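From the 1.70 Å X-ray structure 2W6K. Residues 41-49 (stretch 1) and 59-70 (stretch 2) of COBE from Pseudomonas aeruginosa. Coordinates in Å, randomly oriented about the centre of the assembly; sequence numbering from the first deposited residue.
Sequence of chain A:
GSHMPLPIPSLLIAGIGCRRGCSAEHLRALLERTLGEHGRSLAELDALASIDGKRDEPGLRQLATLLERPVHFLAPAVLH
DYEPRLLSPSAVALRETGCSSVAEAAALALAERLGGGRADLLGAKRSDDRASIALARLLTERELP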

# COMPACT_ATOMS: atom_id res chain seq x y z
N SER A 41 9.46 8.72 -6.69
CA SER A 41 8.76 10.01 -6.67
C SER A 41 7.28 9.73 -6.50
O SER A 41 6.78 8.69 -6.97
CB SER A 41 9.01 10.72 -8.00
OG SER A 41 8.15 11.82 -8.23
N LEU A 42 6.56 10.66 -5.90
CA LEU A 42 5.09 10.56 -5.87
C LEU A 42 4.51 10.40 -7.26
O LEU A 42 3.46 9.80 -7.42
CB LEU A 42 4.47 11.81 -5.26
CG LEU A 42 4.39 11.99 -3.76
CD1 LEU A 42 4.06 13.47 -3.53
CD2 LEU A 42 3.35 11.08 -3.10
N ALA A 43 5.17 10.99 -8.27
CA ALA A 43 4.73 10.82 -9.67
C ALA A 43 4.67 9.35 -10.15
O ALA A 43 3.91 9.00 -11.05
CB ALA A 43 5.64 11.63 -10.59
N GLU A 44 5.46 8.50 -9.50
CA GLU A 44 5.58 7.10 -9.87
C GLU A 44 4.51 6.20 -9.27
O GLU A 44 4.31 5.08 -9.73
CB GLU A 44 6.95 6.57 -9.44
CG GLU A 44 8.08 7.22 -10.19
CD GLU A 44 9.37 6.59 -9.80
OE1 GLU A 44 10.10 7.19 -8.99
OE2 GLU A 44 9.60 5.47 -10.28
N LEU A 45 3.84 6.66 -8.22
CA LEU A 45 2.78 5.86 -7.61
C LEU A 45 1.65 5.59 -8.58
O LEU A 45 1.17 6.52 -9.22
CB LEU A 45 2.15 6.63 -6.46
CG LEU A 45 2.61 6.50 -5.03
CD1 LEU A 45 1.50 7.09 -4.17
CD2 LEU A 45 2.90 5.05 -4.66
N ASP A 46 1.17 4.36 -8.61
CA ASP A 46 -0.00 3.98 -9.38
C ASP A 46 -1.31 4.02 -8.59
O ASP A 46 -2.36 4.36 -9.14
CB ASP A 46 0.20 2.63 -10.01
CG ASP A 46 1.31 2.65 -11.03
OD1 ASP A 46 1.08 3.19 -12.14
OD2 ASP A 46 2.40 2.15 -10.73
N ALA A 47 -1.28 3.64 -7.31
CA ALA A 47 -2.53 3.57 -6.54
C ALA A 47 -2.22 3.51 -5.06
O ALA A 47 -1.10 3.19 -4.67
CB ALA A 47 -3.29 2.33 -6.91
N LEU A 48 -3.25 3.76 -4.24
CA LEU A 48 -3.12 3.61 -2.81
C LEU A 48 -3.99 2.41 -2.42
O LEU A 48 -4.97 2.10 -3.11
CB LEU A 48 -3.65 4.82 -2.06
CG LEU A 48 -3.10 6.21 -2.44
CD1 LEU A 48 -3.92 7.20 -1.72
CD2 LEU A 48 -1.62 6.29 -2.02
N ALA A 49 -3.63 1.73 -1.33
CA ALA A 49 -4.41 0.57 -0.88
C ALA A 49 -4.59 0.62 0.61
O ALA A 49 -3.69 1.04 1.32
CB ALA A 49 -3.72 -0.74 -1.26
N GLY A 59 -9.80 11.17 5.02
CA GLY A 59 -8.38 11.45 4.78
C GLY A 59 -7.82 10.71 3.57
O GLY A 59 -7.11 11.30 2.77
N LEU A 60 -8.13 9.40 3.47
CA LEU A 60 -7.61 8.61 2.34
C LEU A 60 -8.25 9.01 1.03
O LEU A 60 -7.57 9.11 -0.01
CB LEU A 60 -7.75 7.09 2.58
CG LEU A 60 -6.64 6.47 3.44
CD1 LEU A 60 -7.07 5.05 3.86
CD2 LEU A 60 -5.26 6.44 2.72
N ARG A 61 -9.56 9.25 1.07
CA ARG A 61 -10.21 9.70 -0.13
C ARG A 61 -9.68 11.05 -0.59
O ARG A 61 -9.50 11.26 -1.81
CB ARG A 61 -11.72 9.69 0.04
CG ARG A 61 -12.29 8.26 0.01
CD ARG A 61 -13.77 8.27 -0.32
NE ARG A 61 -14.57 8.97 0.69
CZ ARG A 61 -14.97 8.46 1.85
NH1 ARG A 61 -14.64 7.23 2.21
NH2 ARG A 61 -15.70 9.20 2.68
N GLN A 62 -9.40 11.95 0.35
CA GLN A 62 -8.88 13.28 -0.03
C GLN A 62 -7.49 13.13 -0.62
O GLN A 62 -7.14 13.81 -1.61
CB GLN A 62 -8.84 14.24 1.16
CG GLN A 62 -10.25 14.72 1.63
CD GLN A 62 -10.18 15.56 2.89
OE1 GLN A 62 -9.17 16.22 3.15
NE2 GLN A 62 -11.24 15.52 3.69
N LEU A 63 -6.69 12.24 -0.02
CA LEU A 63 -5.33 11.97 -0.56
C LEU A 63 -5.42 11.44 -1.98
O LEU A 63 -4.65 11.86 -2.86
CB LEU A 63 -4.56 10.98 0.33
CG LEU A 63 -3.12 10.73 -0.12
CD1 LEU A 63 -2.31 12.04 -0.20
CD2 LEU A 63 -2.47 9.78 0.87
N ALA A 64 -6.36 10.54 -2.22
CA ALA A 64 -6.51 9.98 -3.58
C ALA A 64 -6.85 11.13 -4.55
O ALA A 64 -6.31 11.20 -5.63
CB ALA A 64 -7.58 8.92 -3.63
N THR A 65 -7.69 12.05 -4.12
CA THR A 65 -8.10 13.15 -4.98
C THR A 65 -6.93 14.07 -5.28
O THR A 65 -6.72 14.46 -6.45
CB THR A 65 -9.28 13.91 -4.37
OG1 THR A 65 -10.45 13.10 -4.51
CG2 THR A 65 -9.52 15.25 -5.12
N LEU A 66 -6.15 14.38 -4.25
CA LEU A 66 -4.91 15.18 -4.43
C LEU A 66 -3.99 14.56 -5.46
O LEU A 66 -3.44 15.25 -6.32
CB LEU A 66 -4.16 15.26 -3.11
CG LEU A 66 -4.84 16.18 -2.09
CD1 LEU A 66 -4.19 16.02 -0.73
CD2 LEU A 66 -4.78 17.64 -2.57
N LEU A 67 -3.79 13.25 -5.35
CA LEU A 67 -2.89 12.52 -6.23
C LEU A 67 -3.47 12.26 -7.61
O LEU A 67 -2.74 11.82 -8.51
CB LEU A 67 -2.53 11.16 -5.61
CG LEU A 67 -1.68 11.23 -4.34
CD1 LEU A 67 -1.61 9.90 -3.63
CD2 LEU A 67 -0.28 11.68 -4.74
N GLU A 68 -4.77 12.49 -7.76
CA GLU A 68 -5.49 12.07 -8.98
C GLU A 68 -5.25 10.60 -9.34
O GLU A 68 -5.08 10.23 -10.52
CB GLU A 68 -5.16 13.00 -10.17
CG GLU A 68 -5.22 14.46 -9.79
CD GLU A 68 -5.17 15.41 -10.98
OE1 GLU A 68 -4.26 15.29 -11.85
OE2 GLU A 68 -6.05 16.29 -11.04
N ARG A 69 -5.27 9.75 -8.30
CA ARG A 69 -4.90 8.35 -8.38
C ARG A 69 -5.88 7.61 -7.46
O ARG A 69 -6.34 8.17 -6.45
CB ARG A 69 -3.49 8.17 -7.82
CG ARG A 69 -2.46 7.43 -8.69
CD ARG A 69 -1.56 8.32 -9.60
NE ARG A 69 -1.17 9.64 -9.08
CZ ARG A 69 0.07 10.02 -8.77
NH1 ARG A 69 1.11 9.17 -8.86
NH2 ARG A 69 0.26 11.25 -8.32
N PRO A 70 -6.20 6.36 -7.79
CA PRO A 70 -7.20 5.69 -7.01
C PRO A 70 -6.74 5.16 -5.66
O PRO A 70 -5.55 4.84 -5.49
CB PRO A 70 -7.55 4.48 -7.89
CG PRO A 70 -6.35 4.19 -8.59
CD PRO A 70 -5.75 5.52 -8.91

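How do the two backbones lie against each other? The strand at 47-49 and the helix at 59-67 run nearly antiparallel, at 170°, with their axes 9.6 Å apart at closest approach, a spacing that leaves room for side chains between them. After the helix, Glu68 takes a positive phi in a Schellman motif, and the chain then runs on to Arg69 and Pro70. There the backbones come close enough to bond directly: Leu48 N donates to Pro70 O at 2.8 Å, and the angle of 170° makes this a nearly straight hydrogen bond.

What does the guanidinium of Arg69 do? It ties the turn of stretch 1 to the end of the helix. Its NH1 donates to Leu42 O at 2.8 Å and to Leu45 O at 2.7 Å; both oxygens lie at the edge of the group, near its plane, where its N-H bonds point. Within its own stretch, Arg69 NE donates to Leu67 O at 2.7 Å and Arg69 NH2 to the same Leu67 O at 3.1 Å. The positive charge is thus met here by carbonyl oxygens rather than by a carboxylate.

Which apolar side chains fill the space between? Leu48 starts out sideways, but its end comes nearer the helix: Leu48 CD1 lies 3.9 Å from Leu63 CD2, and both Leu48 CD1 and Leu48 CD2 lie 4.0 Å from Leu67 CD1. Leu67 also receives the 3-10 segment, with Leu42 CD2 at 4.0 Å from Leu67 CD2, and Leu45 CD1 lies 4.2 Å from Leu67 CD1. These contacts rest on van der Waals packing and the exclusion of water.

How does Pro70 add to the contact? Besides offering its carbonyl, it lays its ring beside stretch 1, with Pro70 CG 4.0 Å from Ala47 CB and Pro70 CD 3.6 Å from Asp46 O.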